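Local coordinates for protein transcription termination factor NusA (Planctomyces limnophilus, PDB 4MTN) that probably takes part in both transcription termination and antitermination, binding core RNA polymerase and nascent RNA, at residues 178-183 / 195-200; 185-190 / 230-235; 211-216 / 248-253; 252-257 / 270-275; 256-261 / 304-309. All coordinates share one frame; numbering follows the deposited sequence.

Interaction 1: 178-183 / 195-200; sequences FVRRLL and IEIRSL
Helix segment 178-183 runs roughly antiparallel to strand segment 195-200, their N-to-C directions 148° apart and their axes 10.1 Å from each other at closest approach; Arg180 and Ile197 are level with one another. Arg180 dominates the helical side. With CG anti to the backbone N and the chain extended until it bends at chi3, it slides past Ile197 in the opposite direction and brings Arg180 NH1 to Ile197 O, a hydrogen bond of 3.0 Å. The carbonyl is approached from above its own plane, while the acceptor stays near the guanidinium plane. Ile197 CG2 lies over one face of that guanidinium, 3.6 Å above it and toward the rim. This pairing belongs to the first KH domain, a type II fold in which helix 176-186 packs beside the sheet of strands 195-203, 207-214 and 244-249. Beside the arginine the contact turns apolar: Leu183 CB touches Ile197 CD1 at 4.1 Å, and Leu200 CD2 reaches Val179 CB at 4.0 Å. Leu183 and Leu200 both continue onto Val210 of the next strand. Further along, Arg198 and Ser199 together sit opposite the single residue Ala211, a classic beta bulge, and Ile197 and Leu200, which bracket this pair, point toward the helix.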
# COMPACT_ATOMS: atom_id res chain seq x y z
N PHE A 178 0.12 -0.12 -9.44
CA PHE A 178 -0.62 0.05 -10.69
C PHE A 178 0.29 0.62 -11.78
O PHE A 178 0.25 0.16 -12.92
CB PHE A 178 -1.82 0.97 -10.49
CG PHE A 178 -2.78 0.98 -11.65
CD1 PHE A 178 -2.92 -0.14 -12.45
CD2 PHE A 178 -3.53 2.11 -11.94
CE1 PHE A 178 -3.80 -0.14 -13.52
CE2 PHE A 178 -4.41 2.11 -13.01
CZ PHE A 178 -4.54 0.99 -13.80
N VAL A 179 1.10 1.60 -11.42
CA VAL A 179 2.05 2.20 -12.34
C VAL A 179 3.11 1.18 -12.75
O VAL A 179 3.48 1.08 -13.92
CB VAL A 179 2.74 3.44 -11.73
CG1 VAL A 179 3.81 3.97 -12.67
CG2 VAL A 179 1.71 4.51 -11.42
N ARG A 180 3.60 0.43 -11.76
CA ARG A 180 4.63 -0.58 -11.98
C ARG A 180 4.17 -1.62 -12.99
O ARG A 180 4.94 -2.02 -13.87
CB ARG A 180 5.00 -1.25 -10.66
CG ARG A 180 6.12 -2.27 -10.77
CD ARG A 180 6.39 -2.94 -9.43
NE ARG A 180 7.05 -2.05 -8.48
CZ ARG A 180 8.37 -2.00 -8.29
NH1 ARG A 180 9.16 -2.80 -8.99
NH2 ARG A 180 8.89 -1.16 -7.41
N ARG A 181 2.92 -2.06 -12.87
CA ARG A 181 2.36 -3.04 -13.79
C ARG A 181 2.23 -2.47 -15.20
O ARG A 181 2.61 -3.12 -16.18
CB ARG A 181 1.00 -3.53 -13.30
CG ARG A 181 1.00 -4.27 -11.97
CD ARG A 181 1.63 -5.64 -12.08
NE ARG A 181 3.07 -5.62 -11.82
CZ ARG A 181 3.61 -5.67 -10.61
NH1 ARG A 181 2.84 -5.76 -9.54
NH2 ARG A 181 4.93 -5.65 -10.47
N LEU A 182 1.67 -1.27 -15.29
CA LEU A 182 1.44 -0.62 -16.58
C LEU A 182 2.74 -0.38 -17.34
O LEU A 182 2.78 -0.49 -18.57
CB LEU A 182 0.70 0.70 -16.39
CG LEU A 182 -0.77 0.58 -15.97
CD1 LEU A 182 -1.34 1.95 -15.64
CD2 LEU A 182 -1.58 -0.09 -17.07
N LEU A 183 3.80 -0.06 -16.60
CA LEU A 183 5.11 0.14 -17.21
C LEU A 183 5.65 -1.18 -17.75
O LEU A 183 6.29 -1.21 -18.81
CB LEU A 183 6.09 0.74 -16.20
CG LEU A 183 5.89 2.23 -15.92
CD1 LEU A 183 6.74 2.69 -14.75
CD2 LEU A 183 6.21 3.05 -17.16
N ILE A 195 15.43 -4.37 -18.23
CA ILE A 195 15.41 -3.23 -17.31
C ILE A 195 14.55 -3.56 -16.09
O ILE A 195 13.46 -4.11 -16.23
CB ILE A 195 14.87 -1.96 -18.01
CG1 ILE A 195 15.70 -1.63 -19.25
CG2 ILE A 195 14.86 -0.78 -17.05
CD1 ILE A 195 17.16 -1.37 -18.95
N GLU A 196 15.05 -3.22 -14.91
CA GLU A 196 14.32 -3.49 -13.67
C GLU A 196 13.87 -2.20 -12.98
O GLU A 196 14.58 -1.20 -13.00
CB GLU A 196 15.18 -4.32 -12.71
CG GLU A 196 15.51 -5.71 -13.22
CD GLU A 196 16.38 -6.49 -12.26
OE1 GLU A 196 16.71 -5.94 -11.18
OE2 GLU A 196 16.73 -7.64 -12.57
N ILE A 197 12.69 -2.24 -12.38
CA ILE A 197 12.20 -1.10 -11.61
C ILE A 197 12.56 -1.28 -10.15
O ILE A 197 12.02 -2.14 -9.46
CB ILE A 197 10.67 -0.94 -11.75
CG1 ILE A 197 10.28 -0.80 -13.22
CG2 ILE A 197 10.18 0.25 -10.95
CD1 ILE A 197 8.78 -0.83 -13.46
N ARG A 198 13.50 -0.46 -9.67
CA ARG A 198 14.01 -0.58 -8.32
C ARG A 198 13.14 0.09 -7.26
O ARG A 198 12.89 -0.47 -6.20
CB ARG A 198 15.43 -0.02 -8.25
CG ARG A 198 16.38 -0.67 -9.24
CD ARG A 198 16.52 -2.16 -8.98
NE ARG A 198 17.14 -2.42 -7.69
CZ ARG A 198 18.45 -2.44 -7.48
NH1 ARG A 198 19.28 -2.21 -8.49
NH2 ARG A 198 18.93 -2.69 -6.27
N SER A 199 12.67 1.30 -7.57
CA SER A 199 11.92 2.09 -6.59
C SER A 199 10.85 2.94 -7.26
O SER A 199 11.01 3.39 -8.39
CB SER A 199 12.88 2.98 -5.79
OG SER A 199 12.18 3.72 -4.81
N LEU A 200 9.76 3.18 -6.53
CA LEU A 200 8.64 3.93 -7.07
C LEU A 200 8.01 4.84 -6.02
O LEU A 200 7.81 4.44 -4.87
CB LEU A 200 7.58 2.98 -7.63
CG LEU A 200 6.87 3.44 -8.89
CD1 LEU A 200 7.77 3.24 -10.08
CD2 LEU A 200 5.57 2.68 -9.08

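Interaction 2: 185-190 / 230-235. With SO4 (sulfate ion), chain B; SO4 (sulfate ion), chain C.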
# COMPACT_ATOMS: atom_id res chain seq x y z
N LEU A 185 3.88 -3.58 -18.91
CA LEU A 185 3.12 -3.90 -20.11
C LEU A 185 3.56 -3.07 -21.31
O LEU A 185 3.70 -3.59 -22.41
CB LEU A 185 1.62 -3.70 -19.86
CG LEU A 185 0.91 -4.71 -18.96
CD1 LEU A 185 -0.56 -4.34 -18.82
CD2 LEU A 185 1.05 -6.12 -19.51
N GLU A 186 3.76 -1.77 -21.08
CA GLU A 186 4.03 -0.85 -22.18
C GLU A 186 5.48 -0.91 -22.66
O GLU A 186 5.75 -0.78 -23.85
CB GLU A 186 3.69 0.58 -21.75
CG GLU A 186 3.32 1.49 -22.91
CD GLU A 186 1.97 1.15 -23.52
OE1 GLU A 186 1.11 0.61 -22.79
OE2 GLU A 186 1.77 1.42 -24.72
N ILE A 187 6.41 -1.09 -21.73
CA ILE A 187 7.83 -1.11 -22.07
C ILE A 187 8.37 -2.54 -22.18
O ILE A 187 8.52 -3.23 -21.17
CB ILE A 187 8.67 -0.34 -21.04
CG1 ILE A 187 8.11 1.07 -20.84
CG2 ILE A 187 10.13 -0.28 -21.47
CD1 ILE A 187 8.92 1.93 -19.89
N PRO A 188 8.67 -2.97 -23.41
CA PRO A 188 9.17 -4.33 -23.67
C PRO A 188 10.47 -4.65 -22.93
O PRO A 188 10.67 -5.79 -22.54
CB PRO A 188 9.40 -4.34 -25.19
CG PRO A 188 9.45 -2.91 -25.59
CD PRO A 188 8.53 -2.20 -24.66
N GLU A 189 11.33 -3.66 -22.73
CA GLU A 189 12.58 -3.88 -22.00
C GLU A 189 12.32 -4.30 -20.56
O GLU A 189 13.11 -5.03 -19.97
CB GLU A 189 13.45 -2.62 -22.02
CG GLU A 189 14.09 -2.31 -23.37
CD GLU A 189 13.26 -1.37 -24.22
OE1 GLU A 189 12.01 -1.42 -24.12
OE2 GLU A 189 13.85 -0.58 -24.98
N VAL A 190 11.21 -3.83 -19.99
CA VAL A 190 10.89 -4.14 -18.60
C VAL A 190 10.28 -5.54 -18.45
O VAL A 190 10.64 -6.27 -17.52
CB VAL A 190 9.92 -3.09 -18.01
CG1 VAL A 190 9.59 -3.42 -16.57
CG2 VAL A 190 10.54 -1.70 -18.11
N GLY A 230 9.72 8.90 -26.12
CA GLY A 230 9.17 8.80 -24.78
C GLY A 230 7.67 8.57 -24.81
O GLY A 230 6.96 8.86 -23.85
N ALA A 231 7.19 8.03 -25.93
CA ALA A 231 5.76 7.85 -26.16
C ALA A 231 5.14 6.77 -25.27
O ALA A 231 4.01 6.92 -24.81
CB ALA A 231 5.51 7.51 -27.63
N ARG A 232 5.88 5.70 -25.02
CA ARG A 232 5.37 4.59 -24.22
C ARG A 232 5.15 5.00 -22.77
O ARG A 232 4.20 4.57 -22.12
CB ARG A 232 6.33 3.40 -24.28
CG ARG A 232 6.47 2.78 -25.66
CD ARG A 232 7.63 1.80 -25.70
NE ARG A 232 8.83 2.38 -25.12
CZ ARG A 232 10.01 1.75 -25.06
NH1 ARG A 232 10.14 0.53 -25.55
NH2 ARG A 232 11.05 2.36 -24.51
N ILE A 233 6.04 5.85 -22.26
CA ILE A 233 5.92 6.36 -20.90
C ILE A 233 4.68 7.26 -20.78
O ILE A 233 3.95 7.19 -19.79
CB ILE A 233 7.18 7.15 -20.48
CG1 ILE A 233 8.37 6.20 -20.37
CG2 ILE A 233 6.95 7.86 -19.16
CD1 ILE A 233 9.68 6.90 -20.05
N ARG A 234 4.45 8.08 -21.80
CA ARG A 234 3.28 8.95 -21.81
C ARG A 234 1.98 8.16 -21.97
O ARG A 234 0.94 8.57 -21.46
CB ARG A 234 3.39 9.99 -22.93
CG ARG A 234 4.38 11.11 -22.65
CD ARG A 234 4.20 12.25 -23.64
NE ARG A 234 4.03 11.75 -25.00
CZ ARG A 234 5.04 11.45 -25.82
NH1 ARG A 234 6.29 11.59 -25.41
NH2 ARG A 234 4.79 11.00 -27.04
N ASN A 235 2.06 7.03 -22.67
CA ASN A 235 0.90 6.15 -22.82
C ASN A 235 0.40 5.66 -21.47
O ASN A 235 -0.81 5.61 -21.23
CB ASN A 235 1.25 4.96 -23.72
CG ASN A 235 1.29 5.32 -25.19
OD1 ASN A 235 0.67 6.29 -25.62
ND2 ASN A 235 2.03 4.53 -25.97
S SO4 B . 8.71 5.27 -27.53
O1 SO4 B . 8.71 5.12 -26.08
O2 SO4 B . 7.45 4.76 -28.08
O3 SO4 B . 8.86 6.68 -27.87
O4 SO4 B . 9.82 4.51 -28.10
S SO4 C . 3.44 10.34 -30.04
O1 SO4 C . 4.45 11.21 -29.45
O2 SO4 C . 2.50 9.91 -29.00
O3 SO4 C . 2.72 11.06 -31.08
O4 SO4 C . 4.09 9.17 -30.62
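Arg232, Glu186 and Ile187 carry most of this contact. The Arg232 chain leaves its helix with CG anti to the carbonyl carbon, bends at chi3 and presents its guanidinium to the 185-190 segment. Arg232 NH1 makes a salt bridge of 3.1 Å to Glu189 OE1, using the syn lone pair of that oxygen, with the two charged planes 68° apart; NH2 has its main partner in Ala224 O. Ile187 CG2 lies over one face of the guanidinium, toward its rim, 3.9 Å above the plane, and O4 of the chain B sulfate lies over the opposite face. Glu186 works differently: bent at chi2, it lays CG against Arg232 O (3.3 Å) and accepts a weak bond at OE2 from Asn235 ND2. The same sulfate sits at the start of the helix, where Ala231 N gives 2.9 Å to O3 and Arg232 N gives 3.1 Å to O1. Val228 N and Arg229 N are also hydrogen-bonded to sulfate. Val228 and Arg229 with the closing Gly230 belong to the GXXG loop of the KH domain, so the ion, probably from the crystallisation liquor, may mimic a nucleic acid phosphate. Ile187 CD1 meets Ile233 CG1, and Ile233 continues onto Ile245 and Val247 of strand 244-249, while Glu189 is paired through its backbone with Ile195 of strand 195-203, so that the junction of helices 176-186 and 188-191 borders helix 231-239.

Interaction 3: 211-216 / 248-253; sequences AVSCAD and VRWNDS
The tight part of this contact is the parallel pairing of strands 207-214 and 244-249. Val212 is held through both its backbone N and its backbone O: its N donates to Val248 O at 3.0 Å, in the carbonyl plane, and its O accepts from Trp250 N at 2.7 Å with an N-H...O angle of 169°. Ala211 and Val248 put their side chains on the same face, Ala211 CB against Val248 CG2 at 4.2 Å, and both are covered by Leu305 of helix 297-306. Trp250 borders that patch, its ring going on to Leu257 of helix 254-261. Its CG stands anti to the backbone N, so the indole swings past Ala211, whose CB meets the ring edge at Trp250 CE3 (4.0 Å), while Ser213 CB touches Trp250 CB. Toward solvent the pairing loosens. After Arg249 the chain leaves the sheet, and the exposed Arg249 side chain turns to a salt bridge with Asp220. Here the bonds are local: Asn251 OD1 accepts from Ser253 N at 2.8 Å on a lone pair, an Asx turn, and Trp250 NE1 donates to Asp252 OD1, which it meets from above the carboxylate plane. Backbone bonds thus fix the register where strand 244-249 ends, whereas indole and Asx turn shape the short link to helix 254-261; the negative charge of Asp252 would probably polarise the indole N-H.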
# COMPACT_ATOMS: atom_id res chain seq x y z
N ALA A 211 12.57 4.94 -10.45
CA ALA A 211 14.00 4.65 -10.47
C ALA A 211 14.27 3.28 -11.07
O ALA A 211 13.79 2.27 -10.56
CB ALA A 211 14.58 4.75 -9.07
N VAL A 212 15.04 3.25 -12.15
CA VAL A 212 15.30 2.01 -12.88
C VAL A 212 16.79 1.68 -12.95
O VAL A 212 17.64 2.55 -12.76
CB VAL A 212 14.73 2.07 -14.31
CG1 VAL A 212 13.22 2.24 -14.28
CG2 VAL A 212 15.38 3.20 -15.09
N SER A 213 17.10 0.42 -13.23
CA SER A 213 18.49 -0.02 -13.35
C SER A 213 18.62 -1.19 -14.31
O SER A 213 17.63 -1.84 -14.66
CB SER A 213 19.04 -0.42 -11.98
OG SER A 213 18.51 -1.66 -11.55
N CYS A 214 19.85 -1.46 -14.75
CA CYS A 214 20.12 -2.57 -15.65
C CYS A 214 21.36 -3.34 -15.20
O CYS A 214 22.31 -2.76 -14.69
CB CYS A 214 20.31 -2.07 -17.08
SG CYS A 214 20.60 -3.39 -18.28
N ALA A 215 21.33 -4.66 -15.39
CA ALA A 215 22.44 -5.52 -15.02
C ALA A 215 23.69 -5.17 -15.83
O ALA A 215 24.80 -5.16 -15.30
CB ALA A 215 22.08 -6.98 -15.22
N ASP A 216 23.49 -4.90 -17.11
CA ASP A 216 24.57 -4.47 -17.98
C ASP A 216 24.96 -3.04 -17.65
O ASP A 216 24.12 -2.14 -17.65
CB ASP A 216 24.16 -4.60 -19.45
CG ASP A 216 25.34 -4.57 -20.40
OD1 ASP A 216 26.39 -3.98 -20.05
OD2 ASP A 216 25.22 -5.13 -21.51
N VAL A 248 14.04 8.01 -13.65
CA VAL A 248 15.42 8.34 -13.34
C VAL A 248 16.26 7.08 -13.14
O VAL A 248 15.74 5.96 -13.17
CB VAL A 248 15.52 9.23 -12.09
CG1 VAL A 248 14.84 10.56 -12.34
CG2 VAL A 248 14.90 8.52 -10.89
N ARG A 249 17.55 7.27 -12.91
CA ARG A 249 18.47 6.15 -12.78
C ARG A 249 18.67 5.76 -11.32
O ARG A 249 18.95 6.61 -10.48
CB ARG A 249 19.82 6.48 -13.42
CG ARG A 249 20.77 5.30 -13.53
CD ARG A 249 22.18 5.75 -13.90
NE ARG A 249 22.24 6.39 -15.21
CZ ARG A 249 22.73 5.82 -16.30
NH1 ARG A 249 23.21 4.59 -16.25
NH2 ARG A 249 22.74 6.49 -17.45
N TRP A 250 18.51 4.47 -11.04
CA TRP A 250 18.74 3.96 -9.69
C TRP A 250 20.23 3.78 -9.42
O TRP A 250 20.99 3.40 -10.31
CB TRP A 250 18.01 2.63 -9.48
CG TRP A 250 18.42 1.93 -8.22
CD1 TRP A 250 19.37 0.96 -8.09
CD2 TRP A 250 17.89 2.14 -6.90
NE1 TRP A 250 19.47 0.56 -6.78
CE2 TRP A 250 18.57 1.27 -6.03
CE3 TRP A 250 16.90 2.99 -6.38
CZ2 TRP A 250 18.30 1.22 -4.67
CZ3 TRP A 250 16.64 2.93 -5.02
CH2 TRP A 250 17.33 2.05 -4.18
N ASN A 251 20.63 4.06 -8.19
CA ASN A 251 22.01 3.83 -7.76
C ASN A 251 22.05 3.46 -6.28
O ASN A 251 21.23 3.93 -5.49
CB ASN A 251 22.87 5.07 -8.03
CG ASN A 251 24.36 4.76 -7.99
OD1 ASN A 251 24.86 4.18 -7.03
ND2 ASN A 251 25.07 5.15 -9.04
N ASP A 252 23.01 2.62 -5.91
CA ASP A 252 23.14 2.16 -4.53
C ASP A 252 23.73 3.25 -3.64
O ASP A 252 23.60 3.20 -2.42
CB ASP A 252 24.00 0.90 -4.47
CG ASP A 252 23.36 -0.28 -5.16
OD1 ASP A 252 22.12 -0.41 -5.09
OD2 ASP A 252 24.09 -1.08 -5.78
N SER A 253 24.38 4.23 -4.26
CA SER A 253 24.95 5.36 -3.53
C SER A 253 23.97 6.52 -3.47
O SER A 253 23.34 6.87 -4.48
CB SER A 253 26.26 5.81 -4.17
OG SER A 253 26.74 7.00 -3.57

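Interaction 4: 252-257 / 270-275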
# COMPACT_ATOMS: atom_id res chain seq x y z
N ASP A 252 23.01 2.62 -5.91
CA ASP A 252 23.14 2.16 -4.53
C ASP A 252 23.73 3.25 -3.64
O ASP A 252 23.60 3.20 -2.42
CB ASP A 252 24.00 0.90 -4.47
CG ASP A 252 23.36 -0.28 -5.16
OD1 ASP A 252 22.12 -0.41 -5.09
OD2 ASP A 252 24.09 -1.08 -5.78
N SER A 253 24.38 4.23 -4.26
CA SER A 253 24.95 5.36 -3.53
C SER A 253 23.97 6.52 -3.47
O SER A 253 23.34 6.87 -4.48
CB SER A 253 26.26 5.81 -4.17
OG SER A 253 26.74 7.00 -3.57
N LEU A 254 23.83 7.13 -2.30
CA LEU A 254 22.92 8.25 -2.12
C LEU A 254 23.52 9.54 -2.69
O LEU A 254 22.82 10.52 -2.90
CB LEU A 254 22.57 8.44 -0.64
CG LEU A 254 21.54 7.48 -0.05
CD1 LEU A 254 22.16 6.13 0.30
CD2 LEU A 254 20.88 8.10 1.18
N GLN A 255 24.83 9.53 -2.93
CA GLN A 255 25.50 10.67 -3.55
C GLN A 255 25.11 10.77 -5.02
O GLN A 255 25.29 11.81 -5.66
CB GLN A 255 27.02 10.55 -3.40
CG GLN A 255 27.50 10.60 -1.97
CD GLN A 255 27.25 11.95 -1.31
OE1 GLN A 255 27.19 12.98 -1.98
NE2 GLN A 255 27.10 11.94 0.01
N VAL A 256 24.57 9.68 -5.55
CA VAL A 256 24.12 9.61 -6.93
C VAL A 256 22.60 9.62 -7.00
O VAL A 256 22.00 10.49 -7.64
CB VAL A 256 24.65 8.35 -7.64
CG1 VAL A 256 24.21 8.34 -9.10
CG2 VAL A 256 26.16 8.29 -7.54
N LEU A 257 21.98 8.63 -6.37
CA LEU A 257 20.53 8.46 -6.38
C LEU A 257 19.75 9.70 -5.96
O LEU A 257 18.75 10.06 -6.60
CB LEU A 257 20.14 7.29 -5.46
CG LEU A 257 18.64 7.02 -5.33
CD1 LEU A 257 18.03 6.68 -6.68
CD2 LEU A 257 18.39 5.91 -4.32
N VAL A 270 25.30 16.75 -0.86
CA VAL A 270 24.41 15.76 -0.26
C VAL A 270 24.97 15.31 1.08
O VAL A 270 26.02 14.67 1.14
CB VAL A 270 24.20 14.54 -1.17
CG1 VAL A 270 23.41 13.46 -0.44
CG2 VAL A 270 23.49 14.95 -2.45
N ILE A 271 24.27 15.64 2.16
CA ILE A 271 24.73 15.34 3.51
C ILE A 271 23.84 14.29 4.18
O ILE A 271 22.62 14.45 4.24
CB ILE A 271 24.78 16.60 4.38
CG1 ILE A 271 25.60 17.69 3.69
CG2 ILE A 271 25.35 16.28 5.76
CD1 ILE A 271 25.64 19.01 4.44
N LEU A 272 24.46 13.24 4.70
CA LEU A 272 23.73 12.16 5.35
C LEU A 272 23.69 12.34 6.86
O LEU A 272 24.72 12.51 7.51
CB LEU A 272 24.36 10.80 5.00
CG LEU A 272 24.01 10.15 3.66
CD1 LEU A 272 24.65 10.89 2.49
CD2 LEU A 272 24.42 8.69 3.65
N CYS A 273 22.48 12.30 7.42
CA CYS A 273 22.29 12.39 8.86
C CYS A 273 21.57 11.14 9.37
O CYS A 273 20.35 11.16 9.56
CB CYS A 273 21.50 13.65 9.24
SG CYS A 273 22.21 15.19 8.61
N PRO A 274 22.32 10.05 9.59
CA PRO A 274 21.79 8.74 9.97
C PRO A 274 20.93 8.75 11.23
O PRO A 274 19.96 8.00 11.31
CB PRO A 274 23.06 7.90 10.19
CG PRO A 274 24.10 8.57 9.38
CD PRO A 274 23.79 10.03 9.47
N MSE A 275 21.28 9.59 12.20
CA MSE A 275 20.57 9.62 13.47
C MSE A 275 19.14 10.14 13.33
O MSE A 275 18.23 9.69 14.03
CB MSE A 275 21.33 10.47 14.49
CG MSE A 275 22.61 9.82 14.99
SE MSE A 275 23.44 10.81 16.44
CE MSE A 275 21.92 10.87 17.67
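Gln255 lies along Val270, the two side chains sliding past each other in opposite directions. With CG anti to the carbonyl carbon (chi1 -64°) and the chain bent at chi2, its amide folds back toward the strand; Gln255 NE2 donates to Val270 O over 3.1 Å at 162°. The acceptor lies near the amide plane, but the donor stands above the carbonyl plane. Gln255 OE1 rests 3.5 Å from Val270 CB. Helix 254-261 opens the second KH domain and packs here against the edge strand 269-273, the same helix-on-sheet pairing as in the first domain. Leu272 crosses Gln255 obliquely and places CD1 3.6 Å from Gln255 NE2, oblique to the amide plane at its nitrogen end. Leu254 looks toward the strand too, but more loosely, CD2 to Leu272 CD2 at 4.4 Å, and it shares Val279 of the next strand with Val270. At the helix start, the N-cap Ser253 accepts from Gln255 N through OG, and its carbonyl O takes bonds from both Val256 N and Leu257 N.

Interaction 5: 256-261 / 304-309; sequences VLVPNA and KLVGWD
Leu305 O is gripped by one bond, from Ser199 OG of strand 195-203; Leu257 O likewise has one, from Ala261 N at 2.9 Å, in an ordinary helical turn. Val256 O takes Asn260 N; Pro259 N, lacking a hydrogen, makes no bond to the preceding turn, and the helix is kinked there. Asn260 turns its amide away from this contact and donates through ND2 to Arg249 O. Everything that meets across the segments is carbon. Val306, whose CG1 stands anti to the backbone N, is the central residue: its CG2 faces Val258 CG2 at 3.8 Å, Ala261 CB at 4.1 Å and Leu257 CG at 4.2 Å. Val258 and Val306 cross at about a right angle, both methyls of Val306 bearing on Val258 CG2, whereas Leu257 slides past Val306 in the opposite direction. Alongside, Leu305 CD2 fits onto Ala261 CB at 3.8 Å. Leu305 also touches Lys209 and Ala211, and Val258 reaches Val281, so the first and last helices of the second KH domain meet close to both sheets. Gly307, with a phi of 101°, ends the helix and turns the chain toward strand 309-313. With Val256 O and Leu257 O bonded within their own helix, and Asn260 ND2 and Leu305 O to partners outside the two segments, the contact probably rests on burial of apolar surface rather than on directed bonds.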
# COMPACT_ATOMS: atom_id res chain seq x y z
N VAL A 256 24.57 9.68 -5.55
CA VAL A 256 24.12 9.61 -6.93
C VAL A 256 22.60 9.62 -7.00
O VAL A 256 22.00 10.49 -7.64
CB VAL A 256 24.65 8.35 -7.64
CG1 VAL A 256 24.21 8.34 -9.10
CG2 VAL A 256 26.16 8.29 -7.54
N LEU A 257 21.98 8.63 -6.37
CA LEU A 257 20.53 8.46 -6.38
C LEU A 257 19.75 9.70 -5.96
O LEU A 257 18.75 10.06 -6.60
CB LEU A 257 20.14 7.29 -5.46
CG LEU A 257 18.64 7.02 -5.33
CD1 LEU A 257 18.03 6.68 -6.68
CD2 LEU A 257 18.39 5.91 -4.32
N VAL A 258 20.18 10.36 -4.89
CA VAL A 258 19.45 11.52 -4.37
C VAL A 258 19.45 12.71 -5.34
O VAL A 258 18.38 13.28 -5.59
CB VAL A 258 19.99 11.97 -2.99
CG1 VAL A 258 19.39 13.31 -2.58
CG2 VAL A 258 19.70 10.91 -1.94
N PRO A 259 20.62 13.10 -5.89
CA PRO A 259 20.54 14.16 -6.91
C PRO A 259 19.69 13.76 -8.12
O PRO A 259 19.03 14.62 -8.71
CB PRO A 259 22.00 14.35 -7.32
CG PRO A 259 22.78 13.93 -6.14
CD PRO A 259 22.02 12.79 -5.55
N ASN A 260 19.70 12.48 -8.47
CA ASN A 260 18.87 11.98 -9.56
C ASN A 260 17.38 12.12 -9.26
O ASN A 260 16.59 12.44 -10.15
CB ASN A 260 19.20 10.51 -9.84
CG ASN A 260 20.56 10.33 -10.49
OD1 ASN A 260 21.32 11.29 -10.65
ND2 ASN A 260 20.88 9.10 -10.87
N ALA A 261 17.01 11.87 -8.01
CA ALA A 261 15.62 11.95 -7.59
C ALA A 261 15.18 13.40 -7.39
O ALA A 261 13.99 13.70 -7.39
CB ALA A 261 15.40 11.14 -6.32
N LYS A 304 10.26 9.51 -0.74
CA LYS A 304 9.70 8.16 -0.87
C LYS A 304 10.60 7.28 -1.74
O LYS A 304 10.83 6.11 -1.42
CB LYS A 304 8.30 8.21 -1.48
CG LYS A 304 7.19 8.59 -0.53
CD LYS A 304 5.86 8.01 -1.00
CE LYS A 304 4.67 8.70 -0.35
NZ LYS A 304 4.45 10.06 -0.90
N LEU A 305 11.08 7.85 -2.84
CA LEU A 305 11.90 7.11 -3.80
C LEU A 305 13.22 6.67 -3.18
O LEU A 305 13.64 5.52 -3.35
CB LEU A 305 12.16 7.97 -5.04
CG LEU A 305 12.72 7.25 -6.26
CD1 LEU A 305 11.66 6.33 -6.86
CD2 LEU A 305 13.21 8.25 -7.30
N VAL A 306 13.88 7.58 -2.48
CA VAL A 306 15.16 7.29 -1.85
C VAL A 306 14.98 6.44 -0.59
O VAL A 306 15.72 5.48 -0.36
CB VAL A 306 15.91 8.59 -1.49
CG1 VAL A 306 17.11 8.30 -0.60
CG2 VAL A 306 16.34 9.32 -2.75
N GLY A 307 13.98 6.79 0.22
CA GLY A 307 13.72 6.07 1.45
C GLY A 307 14.26 6.82 2.66
O GLY A 307 14.33 6.28 3.76
N TRP A 308 14.66 8.07 2.43
CA TRP A 308 15.15 8.93 3.51
C TRP A 308 14.32 10.20 3.58
O TRP A 308 13.41 10.41 2.77
CB TRP A 308 16.62 9.27 3.30
CG TRP A 308 17.57 8.13 3.55
CD1 TRP A 308 17.58 6.92 2.92
CD2 TRP A 308 18.65 8.11 4.49
NE1 TRP A 308 18.60 6.14 3.41
CE2 TRP A 308 19.27 6.85 4.38
CE3 TRP A 308 19.15 9.03 5.42
CZ2 TRP A 308 20.36 6.48 5.16
CZ3 TRP A 308 20.24 8.66 6.19
CH2 TRP A 308 20.83 7.40 6.06
N ASP A 309 14.63 11.06 4.54
CA ASP A 309 13.97 12.34 4.66
C ASP A 309 14.86 13.44 4.09
O ASP A 309 15.94 13.70 4.61
CB ASP A 309 13.61 12.64 6.12
CG ASP A 309 13.01 14.02 6.31
OD1 ASP A 309 11.85 14.23 5.89
OD2 ASP A 309 13.70 14.90 6.87

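Overall arrangement
Interaction 5 is the buried one of the set, purely apolar; interactions 1 and 3 are partly buried and combine apolar packing with bonds to backbone carbonyls; interactions 2 and 4 lie at the surface and lean on charged or amide groups, only interaction 2 having bound sulfate. Interactions 1 and 2 both use helix 176-186, and interaction 1 meets interaction 3 within one sheet, Arg198 N bonding to Ala211 O. Interactions 4 and 5 share helix 254-261, their centres about 8 Å apart. Interaction 3 leads through Asp252 and Ser253 into interaction 4, and the Ser199 to Leu305 bond ties interaction 1 to interaction 5, joining the two KH domains.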